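Local coordinates for protein GDP-6-deoxy-D-mannose reductase (Pseudomonas aeruginosa, PDB 6X3B) that probably reduces GDP-4-dehydro-6-deoxy-D-mannose with NADPH to supply GDP-rhamnose for the O-antigen of bacterial lipopolysaccharide, at residues 231-234 with 235-238; 40-44 with 45-49; 137-140 with 141-145; 64-67 with 68-71; 302-306 with 307-311. All blocks are in the same frame, centred on the assembly; numbering follows the deposited sequence.

Contact 1 (231-234 with 235-238); sequences AYLR and LLSH
Residues 231-238, toward the C-terminal end of helix 225-238, are joined by backbone bonds between residues four apart. Leu235 N donates to Ala231 O at 2.9 Å. Leu236 N does the same to Tyr232 O at 3.0 Å, with an N-H...O angle of 163°. Leu233 O takes Ser237 N at 3.1 Å. The Ser237 hydroxyl adds a weak bond to that same oxygen, Ser237 OG to Leu233 O being 3.4 Å. His238 N bonds to Arg234 O at 2.8 Å, but only weakly, because the N-H is strongly bent.

Among the side chains, Leu233 and Leu236 touch by their methyl groups, Leu233 CD2 to Leu236 CD1 at 4.1 Å. The helix packs on the central sheet of the Rossmann-type fold of this epimerase/dehydratase family. Tyr232 and Leu236 reach strand 119-123, and Tyr232 and Leu235 reach strand 172-182. The Tyr232 side chain comes within about 5 Å of the bound NADPH.

The more open side carries Arg234 and His238, which lie side by side and point the same way. Arg234 bends at its third torsion (chi3 79°), and its guanidinium plane stands 34° from the imidazole ring. Arg234 NH2 is 3.9 Å from His238 NE2, so this is proximity without a bond. Arg234 NE is instead hydrogen-bonded to Thr298 O. The CB of Ser237 sits over one face of the His238 ring.

Contact 2 (40-44 with 45-49); sequences AYLAA and AHTPW
Tyr41 and Ala45 make the first contact, where helix 33-44 gives way to a loop. Ala45 N donates to Tyr41 O at 3.0 Å. The donor lies almost in line with the carbonyl bond (C=O...N angle 170°), but the N-H itself is bent, at 134°. Tyr41 O also accepts from Ala44 N, so two amides hold it. The Ala45 methyl rests beside the tyrosine ring, with Tyr41 CE1 to Ala45 CB at 3.7 Å. The ring reaches it because chi1 of Tyr41 (-170°) sets CG opposite the backbone N.

Further along, the loop comes back over Leu42. One leucine branch does the touching: Leu42 CD2 is 3.8 Å from Thr47 CG2 and 4.2 Å from Trp49 CB. The two side chains of Leu42 and Thr47 meet at a slant, methyl against methyl.

The segment is the link from helix 33-44 to strand 49-51, part of the Rossmann-type beta-alpha-beta arrangement. Strand 49-51 pairs in parallel with strand 23-28, on which Leu42 and Trp49 both pack through Leu25. Thr47 OG1 accepts from Trp49 N, an ST turn, although the exact place of that hydroxyl is less sure. Pro48 CG lies over one face of the Trp49 indole, offset toward its rim. In the next shell, Tyr41 leans on Gln226 and Leu233 of helix 225-238. Pro48 bonds through its backbone to Gln23.

Contact 3 (137-140 with 141-145); sequences LPIH and EELIP
His140 and Glu142 set their side chains at about a right angle in a type I beta turn that runs from His140 to Leu143. The imidazole lies back over the turn. The CB of Glu142 comes close to the ND1-CE1 side of the ring, with His140 ND1 to Glu142 CB at 3.4 Å and His140 CE1 to Glu142 CB at 3.5 Å. The first torsion of His140 (chi1 57°) puts CG between the backbone N and the carbonyl carbon, and this folds the ring over the chain that follows. Leu143 CB stands over one face of the ring, at a loose 4.4 Å from His140 NE2. The planes of the imidazole and the Glu142 carboxylate differ by 31°.

The turn is closed by Leu143 N, which donates to His140 O at 3.1 Å. The N-H is fairly straight, at 164°, but it comes from above the carbonyl plane. Below the turn, Ile139 and Leu143 meet at a slant through Ile139 CG2 and Leu143 CD2, 4.1 Å apart. Both also pack on Val132.

This loop lies between strand 119-123 and helix 150-169 and reaches the dimer interface. There Glu142 packs on Ile144 of the second subunit, and Ile144 packs on Glu141 of that subunit.

The acid ends turn to partners beyond the loop. Glu141 OE2 accepts from Asn246 N, and Glu142 OE2 forms a salt bridge with Arg293. The two carboxylates, the closer being Glu141 OE1 at 5.6 Å from His140 ND1, could at most mildly favour a protonated imidazole. The Arg293 pairing of Glu142 would weaken this, and the charge is not seen.

Contact 4 (64-67 with 68-71); sequences DSLG and DLWP
Leu66 and Leu69 both turn CG away from their carbonyl carbons (chi1 -50° and -77°), and this brings their branches together at Leu66 CD2 and Leu69 CD1, 3.8 Å apart. They stand at the two ends of a type I beta turn, in the loop between strand 49-51 and strand 76-79 of the Rossmann-type fold. The Leu66 side chain is about 7 Å from the bound NADPH. The turn is closed by Leu69 N, which donates to Leu66 O at 3.3 Å. The donor sits well above the carbonyl plane, 50° out of it, so the bond does not follow a lone pair.

Leu69 also lies against backbone: its CD1 is 3.6 Å from Leu66 CA. Beyond the turn the indole of Trp70 folds back. Its benzene-ring carbon CZ3 comes to 3.7 Å from Leu66 O, while Leu69 CB sits over one face of the indole.

Helix 93-114 borders this apolar group, with Ala110 against both Leu66 and Trp70. Trp70 also makes an edge-to-face stack with Phe26. Ser65 OG is tied back to Glu62 O and Asp59 N. In contrast, Ser65 O and Gly67 N are buried by the contact without a polar partner in the model.

A water bridges Gly67, inside the turn, and Trp70, just after it. It donates to Gly67 O at 2.8 Å and accepts from Trp70 N at 2.9 Å.

Contact 5 (302-306 with 307-311); sequences PEITI and KQSLR
Ile306 and Leu310 form the tight side of this helix start. Ile306 CD1 meets Leu310 CG at 3.7 Å, and their side chains run obliquely past each other. With CG1 trans to the backbone N (chi1 -179°), a bend at the second torsion of Ile306 carries CD1 to the leucine. Leu310 N bonds to Ile306 O at 2.8 Å. Helix 255-266 packs on both side chains, through Leu258 on Ile306 and Leu261 on Leu310.

Thr305 is the N-cap of helix 306-320. Its hydroxyl OG1 accepts from Gln308 N at 3.2 Å in a nearly straight bond (N-H...O 163°), and Thr305 O accepts from Ser309 N at 3.0 Å. The threonine and glutamine side chains cross at about a right angle on the exposed side. There the packing is slight: Gln308 CG is 4.1 Å from Ile304 CG2.

Between the two sides lies Ser309. Ile304 CG2 lies 3.4 Å from Ser309 OG. A water donates to this hydroxyl and to Ile304 O, the latter at 2.7 Å. Ser309 OG is also hydrogen-bonded to Asp224 OD2. Just before the cap, Asp227 of helix 225-238 holds Glu303 N and Ile304 N.

Along the chain the order is contact 2, contact 4, contact 3, contact 1, contact 5. Only contacts 1 and 2 touch, with centres 13 Å apart: Leu236 CB meets Trp49 CZ2 at 3.4 Å. Helix 225-238 thus packs beside the end of helix 33-44 and the start of strand 49-51. Contact 4 lies in the loop before strand 76-79, its centre about 25 Å from contact 1. Contact 3, at the subunit interface, has its centre 37 Å from that of contact 4. Contact 5 begins the C-terminal helix 306-320, on the opposite side of the chain's centre from contact 4. Its loop packs against helix 225-238, the helix that carries contact 1.

Contact 1 (231-234 with 235-238)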
loop_
_atom_site.group_PDB
_atom_site.type_symbol
_atom_site.label_atom_id
_atom_site.label_comp_id
_atom_site.label_asym_id
_atom_site.label_seq_id
_atom_site.Cartn_x
_atom_site.Cartn_y
_atom_site.Cartn_z
ATOM N N ALA A 231 11.299 17.402 13.180
ATOM C CA ALA A 231 10.705 16.104 13.469
ATOM C C ALA A 231 11.429 14.989 12.736
ATOM O O ALA A 231 11.639 13.920 13.305
ATOM C CB ALA A 231 9.215 16.120 13.103
ATOM N N TYR A 232 11.814 15.204 11.457
ATOM C CA TYR A 232 12.499 14.139 10.713
ATOM C C TYR A 232 13.853 13.820 11.328
ATOM O O TYR A 232 14.246 12.647 11.431
ATOM C CB TYR A 232 12.703 14.520 9.235
ATOM C CG TYR A 232 11.438 14.717 8.427
ATOM C CD1 TYR A 232 10.190 14.334 8.924
ATOM C CD2 TYR A 232 11.501 15.306 7.168
ATOM C CE1 TYR A 232 9.022 14.548 8.180
ATOM C CE2 TYR A 232 10.359 15.519 6.404
ATOM C CZ TYR A 232 9.118 15.138 6.908
ATOM O OH TYR A 232 7.965 15.338 6.171
ATOM N N LEU A 233 14.599 14.854 11.716
ATOM C CA LEU A 233 15.918 14.616 12.312
ATOM C C LEU A 233 15.801 13.936 13.675
ATOM O O LEU A 233 16.646 13.099 14.036
ATOM C CB LEU A 233 16.675 15.940 12.429
ATOM C CG LEU A 233 17.032 16.604 11.085
ATOM C CD1 LEU A 233 17.738 17.942 11.328
ATOM C CD2 LEU A 233 17.900 15.682 10.206
ATOM N N ARG A 234 14.783 14.297 14.460
ATOM C CA ARG A 234 14.594 13.624 15.753
ATOM C C ARG A 234 14.128 12.183 15.572
ATOM O O ARG A 234 14.457 11.309 16.391
ATOM C CB ARG A 234 13.603 14.404 16.608
ATOM C CG ARG A 234 14.106 15.800 16.961
ATOM C CD ARG A 234 13.359 16.377 18.129
ATOM N NE ARG A 234 13.864 15.822 19.369
ATOM C CZ ARG A 234 14.880 16.332 20.053
ATOM N NH1 ARG A 234 15.495 17.420 19.610
ATOM N NH2 ARG A 234 15.286 15.744 21.172
ATOM N N LEU A 235 13.400 11.911 14.487
ATOM C CA LEU A 235 13.065 10.531 14.166
ATOM C C LEU A 235 14.319 9.727 13.840
ATOM O O LEU A 235 14.470 8.585 14.304
ATOM C CB LEU A 235 12.065 10.493 13.008
ATOM C CG LEU A 235 10.623 10.759 13.426
ATOM C CD1 LEU A 235 9.714 10.894 12.191
ATOM C CD2 LEU A 235 10.144 9.650 14.348
ATOM N N LEU A 236 15.224 10.297 13.026
ATOM C CA LEU A 236 16.497 9.628 12.758
ATOM C C LEU A 236 17.229 9.324 14.056
ATOM O O LEU A 236 17.848 8.263 14.192
ATOM C CB LEU A 236 17.396 10.496 11.879
ATOM C CG LEU A 236 16.925 10.806 10.454
ATOM C CD1 LEU A 236 18.012 11.619 9.745
ATOM C CD2 LEU A 236 16.668 9.515 9.687
ATOM N N SER A 237 17.187 10.256 15.010
ATOM C CA SER A 237 17.914 10.047 16.261
ATOM C C SER A 237 17.204 9.074 17.195
ATOM O O SER A 237 17.873 8.344 17.931
ATOM C CB SER A 237 18.119 11.369 17.000
ATOM O OG SER A 237 19.013 12.209 16.302
ATOM N N HIS A 238 15.870 9.053 17.199
ATOM C CA HIS A 238 15.141 8.422 18.298
ATOM C C HIS A 238 14.011 7.487 17.878
ATOM O O HIS A 238 13.484 6.776 18.745
ATOM C CB HIS A 238 14.550 9.489 19.241
ATOM C CG HIS A 238 15.551 10.490 19.745
ATOM N ND1 HIS A 238 16.654 10.132 20.501
ATOM C CD2 HIS A 238 15.592 11.840 19.637
ATOM C CE1 HIS A 238 17.343 11.219 20.809
ATOM N NE2 HIS A 238 16.719 12.269 20.303
#

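Contact 2 (40-44 with 45-49)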
loop_
_atom_site.group_PDB
_atom_site.type_symbol
_atom_site.label_atom_id
_atom_site.label_comp_id
_atom_site.label_asym_id
_atom_site.label_seq_id
_atom_site.Cartn_x
_atom_site.Cartn_y
_atom_site.Cartn_z
ATOM N N ALA A 40 19.486 24.034 4.134
ATOM C CA ALA A 40 19.780 25.260 4.873
ATOM C C ALA A 40 19.802 24.997 6.375
ATOM O O ALA A 40 20.701 25.466 7.081
ATOM C CB ALA A 40 18.752 26.339 4.528
ATOM N N TYR A 41 18.827 24.233 6.867
ATOM C CA TYR A 41 18.775 23.855 8.274
ATOM C C TYR A 41 20.073 23.200 8.706
ATOM O O TYR A 41 20.680 23.602 9.705
ATOM C CB TYR A 41 17.583 22.914 8.501
ATOM C CG TYR A 41 17.235 22.595 9.955
ATOM C CD1 TYR A 41 18.123 21.913 10.784
ATOM C CD2 TYR A 41 15.985 22.930 10.474
ATOM C CE1 TYR A 41 17.793 21.606 12.112
ATOM C CE2 TYR A 41 15.639 22.627 11.793
ATOM C CZ TYR A 41 16.545 21.967 12.604
ATOM O OH TYR A 41 16.187 21.674 13.903
ATOM N N LEU A 42 20.522 22.188 7.956
ATOM C CA LEU A 42 21.731 21.463 8.322
ATOM C C LEU A 42 22.976 22.332 8.235
ATOM O O LEU A 42 23.975 22.028 8.894
ATOM C CB LEU A 42 21.896 20.224 7.438
ATOM C CG LEU A 42 20.857 19.132 7.751
ATOM C CD1 LEU A 42 20.928 18.001 6.752
ATOM C CD2 LEU A 42 21.083 18.639 9.156
ATOM N N ALA A 43 22.946 23.397 7.437
ATOM C CA ALA A 43 24.111 24.268 7.349
ATOM C C ALA A 43 24.200 25.214 8.536
ATOM O O ALA A 43 25.298 25.638 8.901
ATOM C CB ALA A 43 24.079 25.068 6.044
ATOM N N ALA A 44 23.064 25.554 9.143
ATOM C CA ALA A 44 23.015 26.562 10.192
ATOM C C ALA A 44 22.962 25.983 11.600
ATOM O O ALA A 44 23.333 26.682 12.548
ATOM C CB ALA A 44 21.793 27.464 9.998
ATOM N N ALA A 45 22.512 24.745 11.765
ATOM C CA ALA A 45 22.173 24.218 13.080
ATOM C C ALA A 45 23.241 23.256 13.584
ATOM O O ALA A 45 24.082 22.763 12.826
ATOM C CB ALA A 45 20.813 23.513 13.056
ATOM N N HIS A 46 23.202 23.008 14.895
ATOM C CA HIS A 46 24.107 22.068 15.549
ATOM C C HIS A 46 23.419 20.711 15.586
ATOM O O HIS A 46 22.390 20.545 16.251
ATOM C CB HIS A 46 24.480 22.553 16.947
ATOM C CG HIS A 46 25.535 23.618 16.941
ATOM N ND1 HIS A 46 25.250 24.953 17.140
ATOM C CD2 HIS A 46 26.870 23.546 16.721
ATOM C CE1 HIS A 46 26.367 25.654 17.061
ATOM N NE2 HIS A 46 27.365 24.825 16.807
ATOM N N THR A 47 23.978 19.747 14.861
ATOM C CA THR A 47 23.290 18.490 14.622
ATOM C C THR A 47 24.341 17.408 14.498
ATOM O O THR A 47 25.480 17.701 14.132
ATOM C CB THR A 47 22.451 18.549 13.335
ATOM O OG1 THR A 47 21.759 17.323 13.165
ATOM C CG2 THR A 47 23.358 18.724 12.139
ATOM N N PRO A 48 24.001 16.151 14.786
ATOM C CA PRO A 48 24.950 15.071 14.500
ATOM C C PRO A 48 24.971 14.658 13.038
ATOM O O PRO A 48 25.814 13.833 12.659
ATOM C CB PRO A 48 24.452 13.924 15.395
ATOM C CG PRO A 48 23.013 14.195 15.568
ATOM C CD PRO A 48 22.850 15.687 15.583
ATOM N N TRP A 49 24.089 15.211 12.205
ATOM C CA TRP A 49 23.952 14.772 10.821
ATOM C C TRP A 49 24.833 15.622 9.918
ATOM O O TRP A 49 24.695 16.845 9.881
ATOM C CB TRP A 49 22.486 14.837 10.393
ATOM C CG TRP A 49 21.627 14.168 11.408
ATOM C CD1 TRP A 49 20.786 14.770 12.306
ATOM C CD2 TRP A 49 21.572 12.766 11.685
ATOM N NE1 TRP A 49 20.197 13.823 13.106
ATOM C CE2 TRP A 49 20.659 12.586 12.747
ATOM C CE3 TRP A 49 22.189 11.642 11.128
ATOM C CZ2 TRP A 49 20.363 11.338 13.270
ATOM C CZ3 TRP A 49 21.886 10.399 11.641
ATOM C CH2 TRP A 49 20.982 10.253 12.702
#

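Contact 3 (137-140 with 141-145)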
loop_
_atom_site.group_PDB
_atom_site.type_symbol
_atom_site.label_atom_id
_atom_site.label_comp_id
_atom_site.label_asym_id
_atom_site.label_seq_id
_atom_site.Cartn_x
_atom_site.Cartn_y
_atom_site.Cartn_z
ATOM N N LEU A 137 -11.303 12.116 15.058
ATOM C CA LEU A 137 -10.235 13.074 15.296
ATOM C C LEU A 137 -9.855 13.070 16.775
ATOM O O LEU A 137 -10.711 12.862 17.641
ATOM C CB LEU A 137 -10.672 14.475 14.874
ATOM C CG LEU A 137 -11.040 14.679 13.401
ATOM C CD1 LEU A 137 -11.274 16.147 13.143
ATOM C CD2 LEU A 137 -9.961 14.147 12.463
ATOM N N PRO A 138 -8.567 13.288 17.101
ATOM C CA PRO A 138 -7.454 13.520 16.171
ATOM C C PRO A 138 -6.941 12.230 15.547
ATOM O O PRO A 138 -6.936 11.184 16.204
ATOM C CB PRO A 138 -6.382 14.153 17.062
ATOM C CG PRO A 138 -6.621 13.523 18.418
ATOM C CD PRO A 138 -8.127 13.305 18.510
ATOM N N ILE A 139 -6.494 12.318 14.293
ATOM C CA ILE A 139 -6.053 11.135 13.558
ATOM C C ILE A 139 -4.825 10.530 14.217
ATOM O O ILE A 139 -3.838 11.222 14.471
ATOM C CB ILE A 139 -5.750 11.504 12.098
ATOM C CG1 ILE A 139 -7.013 12.006 11.399
ATOM C CG2 ILE A 139 -5.089 10.322 11.376
ATOM C CD1 ILE A 139 -6.763 12.470 10.005
ATOM N N HIS A 140 -4.874 9.230 14.481
ATOM C CA HIS A 140 -3.755 8.520 15.076
ATOM C C HIS A 140 -3.315 7.401 14.138
ATOM O O HIS A 140 -4.046 7.001 13.222
ATOM C CB HIS A 140 -4.126 7.962 16.450
ATOM C CG HIS A 140 -5.307 7.051 16.413
ATOM N ND1 HIS A 140 -5.186 5.679 16.409
ATOM C CD2 HIS A 140 -6.634 7.313 16.337
ATOM C CE1 HIS A 140 -6.391 5.134 16.349
ATOM N NE2 HIS A 140 -7.285 6.104 16.302
ATOM N N GLU A 141 -2.109 6.884 14.383
ATOM C CA GLU A 141 -1.481 5.963 13.443
ATOM C C GLU A 141 -2.162 4.596 13.381
ATOM O O GLU A 141 -1.833 3.799 12.497
ATOM C CB GLU A 141 -0.004 5.787 13.802
ATOM C CG GLU A 141 0.843 7.047 13.578
ATOM C CD GLU A 141 0.812 8.013 14.749
ATOM O OE1 GLU A 141 -0.080 7.906 15.623
ATOM O OE2 GLU A 141 1.688 8.911 14.783
ATOM N N GLU A 142 -3.087 4.299 14.282
ATOM C CA GLU A 142 -3.782 3.018 14.247
ATOM C C GLU A 142 -5.058 3.085 13.422
ATOM O O GLU A 142 -5.768 2.078 13.295
ATOM C CB GLU A 142 -4.095 2.546 15.675
ATOM C CG GLU A 142 -2.860 2.137 16.445
ATOM C CD GLU A 142 -2.075 1.058 15.726
ATOM O OE1 GLU A 142 -2.703 0.080 15.269
ATOM O OE2 GLU A 142 -0.833 1.191 15.606
ATOM N N LEU A 143 -5.366 4.243 12.868
ATOM C CA LEU A 143 -6.526 4.380 12.007
ATOM C C LEU A 143 -6.178 3.823 10.633
ATOM O O LEU A 143 -5.128 4.146 10.072
ATOM C CB LEU A 143 -6.948 5.845 11.938
ATOM C CG LEU A 143 -8.194 6.217 11.144
ATOM C CD1 LEU A 143 -9.456 5.677 11.831
ATOM C CD2 LEU A 143 -8.266 7.728 10.992
ATOM N N ILE A 144 -7.028 2.944 10.116
ATOM C CA ILE A 144 -6.746 2.355 8.805
ATOM C C ILE A 144 -6.863 3.438 7.738
ATOM O O ILE A 144 -7.884 4.145 7.686
ATOM C CB ILE A 144 -7.699 1.195 8.522
ATOM C CG1 ILE A 144 -7.335 0.002 9.416
ATOM C CG2 ILE A 144 -7.642 0.818 7.036
ATOM C CD1 ILE A 144 -8.275 -1.164 9.295
ATOM N N PRO A 145 -5.856 3.618 6.891
ATOM C CA PRO A 145 -5.919 4.664 5.863
ATOM C C PRO A 145 -6.746 4.238 4.655
ATOM O O PRO A 145 -6.834 3.052 4.313
ATOM C CB PRO A 145 -4.444 4.857 5.488
ATOM C CG PRO A 145 -3.851 3.503 5.682
ATOM C CD PRO A 145 -4.574 2.886 6.867
#

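Contact 4 (64-67 with 68-71)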
loop_
_atom_site.group_PDB
_atom_site.type_symbol
_atom_site.label_atom_id
_atom_site.label_comp_id
_atom_site.label_asym_id
_atom_site.label_seq_id
_atom_site.Cartn_x
_atom_site.Cartn_y
_atom_site.Cartn_z
ATOM N N ASP A 64 20.827 2.799 -13.345
ATOM C CA ASP A 64 22.238 3.079 -13.639
ATOM C C ASP A 64 22.687 4.445 -13.145
ATOM O O ASP A 64 23.887 4.645 -12.933
ATOM C CB ASP A 64 22.525 2.995 -15.140
ATOM C CG ASP A 64 22.241 1.631 -15.705
ATOM O OD1 ASP A 64 22.257 0.651 -14.924
ATOM O OD2 ASP A 64 21.985 1.544 -16.925
ATOM N N SER A 65 21.768 5.398 -12.979
ATOM C CA SER A 65 22.153 6.713 -12.476
ATOM C C SER A 65 22.359 6.730 -10.963
ATOM O O SER A 65 22.837 7.734 -10.422
ATOM C CB SER A 65 21.102 7.757 -12.877
ATOM O OG SER A 65 19.961 7.733 -12.026
ATOM N N LEU A 66 22.007 5.652 -10.264
ATOM C CA LEU A 66 22.113 5.627 -8.808
ATOM C C LEU A 66 23.399 4.984 -8.314
ATOM O O LEU A 66 23.784 5.217 -7.166
ATOM C CB LEU A 66 20.909 4.889 -8.198
ATOM C CG LEU A 66 19.566 5.385 -8.734
ATOM C CD1 LEU A 66 18.401 4.548 -8.192
ATOM C CD2 LEU A 66 19.352 6.842 -8.376
ATOM N N GLY A 67 24.073 4.213 -9.162
ATOM C CA GLY A 67 25.197 3.392 -8.758
ATOM C C GLY A 67 26.247 4.039 -7.880
ATOM O O GLY A 67 26.527 3.526 -6.789
ATOM N N ASP A 68 26.826 5.159 -8.326
ATOM C CA ASP A 68 27.968 5.778 -7.657
ATOM C C ASP A 68 27.589 7.019 -6.851
ATOM O O ASP A 68 28.412 7.931 -6.700
ATOM C CB ASP A 68 29.046 6.140 -8.681
ATOM C CG ASP A 68 29.604 4.928 -9.403
ATOM O OD1 ASP A 68 30.546 4.293 -8.869
ATOM O OD2 ASP A 68 29.117 4.621 -10.516
ATOM N N LEU A 69 26.373 7.066 -6.298
ATOM C CA LEU A 69 25.950 8.251 -5.562
ATOM C C LEU A 69 26.596 8.374 -4.182
ATOM O O LEU A 69 26.516 9.447 -3.576
ATOM C CB LEU A 69 24.426 8.250 -5.397
ATOM C CG LEU A 69 23.655 8.664 -6.648
ATOM C CD1 LEU A 69 22.177 8.411 -6.465
ATOM C CD2 LEU A 69 23.907 10.144 -6.994
ATOM N N TRP A 70 27.197 7.314 -3.655
ATOM C CA TRP A 70 27.653 7.288 -2.262
ATOM C C TRP A 70 29.122 6.878 -2.191
ATOM O O TRP A 70 29.454 5.775 -1.739
ATOM C CB TRP A 70 26.774 6.359 -1.414
ATOM C CG TRP A 70 25.308 6.666 -1.613
ATOM C CD1 TRP A 70 24.636 7.766 -1.181
ATOM C CD2 TRP A 70 24.373 5.892 -2.370
ATOM N NE1 TRP A 70 23.312 7.712 -1.598
ATOM C CE2 TRP A 70 23.132 6.569 -2.328
ATOM C CE3 TRP A 70 24.454 4.672 -3.044
ATOM C CZ2 TRP A 70 21.982 6.067 -2.949
ATOM C CZ3 TRP A 70 23.319 4.178 -3.674
ATOM C CH2 TRP A 70 22.099 4.871 -3.615
ATOM N N PRO A 71 30.036 7.765 -2.604
ATOM C CA PRO A 71 31.467 7.504 -2.332
ATOM C C PRO A 71 31.730 7.229 -0.857
ATOM O O PRO A 71 32.395 6.234 -0.516
ATOM C CB PRO A 71 32.160 8.783 -2.836
ATOM C CG PRO A 71 31.071 9.807 -3.003
ATOM C CD PRO A 71 29.824 9.032 -3.326
HETATM O O HOH W 1 27.740 4.547 -4.432
#

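Contact 5 (302-306 with 307-311)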
loop_
_atom_site.group_PDB
_atom_site.type_symbol
_atom_site.label_atom_id
_atom_site.label_comp_id
_atom_site.label_asym_id
_atom_site.label_seq_id
_atom_site.Cartn_x
_atom_site.Cartn_y
_atom_site.Cartn_z
ATOM N N PRO A 302 6.369 21.153 18.395
ATOM C CA PRO A 302 6.399 22.264 17.445
ATOM C C PRO A 302 6.935 23.502 18.177
ATOM O O PRO A 302 6.581 23.694 19.316
ATOM C CB PRO A 302 4.926 22.485 17.073
ATOM C CG PRO A 302 4.243 21.197 17.459
ATOM C CD PRO A 302 5.017 20.672 18.648
ATOM N N GLU A 303 7.771 24.293 17.501
ATOM C CA GLU A 303 8.359 25.486 18.090
ATOM C C GLU A 303 8.034 26.789 17.367
ATOM O O GLU A 303 8.203 27.857 17.968
ATOM C CB GLU A 303 9.891 25.354 18.149
ATOM C CG GLU A 303 10.392 24.262 19.089
ATOM C CD GLU A 303 10.530 24.741 20.507
ATOM O OE1 GLU A 303 9.523 24.700 21.248
ATOM O OE2 GLU A 303 11.643 25.175 20.872
ATOM N N ILE A 304 7.610 26.745 16.106
ATOM C CA ILE A 304 7.378 27.947 15.310
ATOM C C ILE A 304 5.905 28.312 15.399
ATOM O O ILE A 304 5.042 27.461 15.166
ATOM C CB ILE A 304 7.802 27.736 13.846
ATOM C CG1 ILE A 304 9.270 27.312 13.760
ATOM C CG2 ILE A 304 7.558 28.989 13.048
ATOM C CD1 ILE A 304 10.227 28.375 14.246
ATOM N N THR A 305 5.607 29.564 15.738
ATOM C CA THR A 305 4.207 29.966 15.805
ATOM C C THR A 305 3.652 30.174 14.399
ATOM O O THR A 305 4.386 30.466 13.444
ATOM C CB THR A 305 4.019 31.256 16.607
ATOM O OG1 THR A 305 4.686 32.337 15.934
ATOM C CG2 THR A 305 4.558 31.119 18.038
ATOM N N ILE A 306 2.326 30.076 14.287
ATOM C CA ILE A 306 1.694 30.280 12.989
ATOM C C ILE A 306 1.972 31.691 12.477
ATOM O O ILE A 306 2.283 31.887 11.297
ATOM C CB ILE A 306 0.184 29.965 13.072
ATOM C CG1 ILE A 306 -0.481 30.145 11.707
ATOM C CG2 ILE A 306 -0.505 30.827 14.116
ATOM C CD1 ILE A 306 0.266 29.487 10.581
ATOM N N LYS A 307 1.914 32.692 13.356
ATOM C CA LYS A 307 2.197 34.052 12.913
ATOM C C LYS A 307 3.594 34.148 12.321
ATOM O O LYS A 307 3.777 34.709 11.243
ATOM C CB LYS A 307 2.019 35.042 14.062
ATOM C CG LYS A 307 1.838 36.465 13.590
ATOM C CD LYS A 307 1.363 37.375 14.703
ATOM C CE LYS A 307 2.533 38.036 15.403
ATOM N NZ LYS A 307 2.078 39.174 16.261
ATOM N N GLN A 308 4.600 33.573 12.995
ATOM C CA GLN A 308 5.937 33.609 12.407
ATOM C C GLN A 308 5.968 32.896 11.056
ATOM O O GLN A 308 6.630 33.362 10.118
ATOM C CB GLN A 308 6.980 33.003 13.353
ATOM C CG GLN A 308 8.352 32.949 12.707
ATOM C CD GLN A 308 9.482 32.691 13.687
ATOM O OE1 GLN A 308 9.263 32.549 14.892
ATOM N NE2 GLN A 308 10.703 32.644 13.169
ATOM N N SER A 309 5.267 31.757 10.939
ATOM C CA SER A 309 5.256 31.026 9.673
ATOM C C SER A 309 4.655 31.862 8.558
ATOM O O SER A 309 5.151 31.855 7.429
ATOM C CB SER A 309 4.442 29.733 9.798
ATOM O OG SER A 309 5.068 28.823 10.669
ATOM N N LEU A 310 3.553 32.543 8.846
ATOM C CA LEU A 310 2.880 33.335 7.825
ATOM C C LEU A 310 3.692 34.578 7.458
ATOM O O LEU A 310 3.749 34.975 6.287
ATOM C CB LEU A 310 1.489 33.724 8.320
ATOM C CG LEU A 310 0.498 32.575 8.503
ATOM C CD1 LEU A 310 -0.802 33.086 9.097
ATOM C CD2 LEU A 310 0.233 31.878 7.167
ATOM N N ARG A 311 4.307 35.222 8.450
ATOM C CA ARG A 311 5.163 36.361 8.136
ATOM C C ARG A 311 6.309 35.935 7.237
ATOM O O ARG A 311 6.663 36.642 6.283
ATOM C CB ARG A 311 5.701 36.989 9.422
ATOM C CG ARG A 311 6.376 38.345 9.195
ATOM C CD ARG A 311 6.695 39.024 10.511
ATOM N NE ARG A 311 7.296 38.079 11.442
ATOM C CZ ARG A 311 6.763 37.723 12.606
ATOM N NH1 ARG A 311 5.621 38.259 13.006
ATOM N NH2 ARG A 311 7.406 36.859 13.377
HETATM O O HOH W 2 3.899 27.196 12.756
#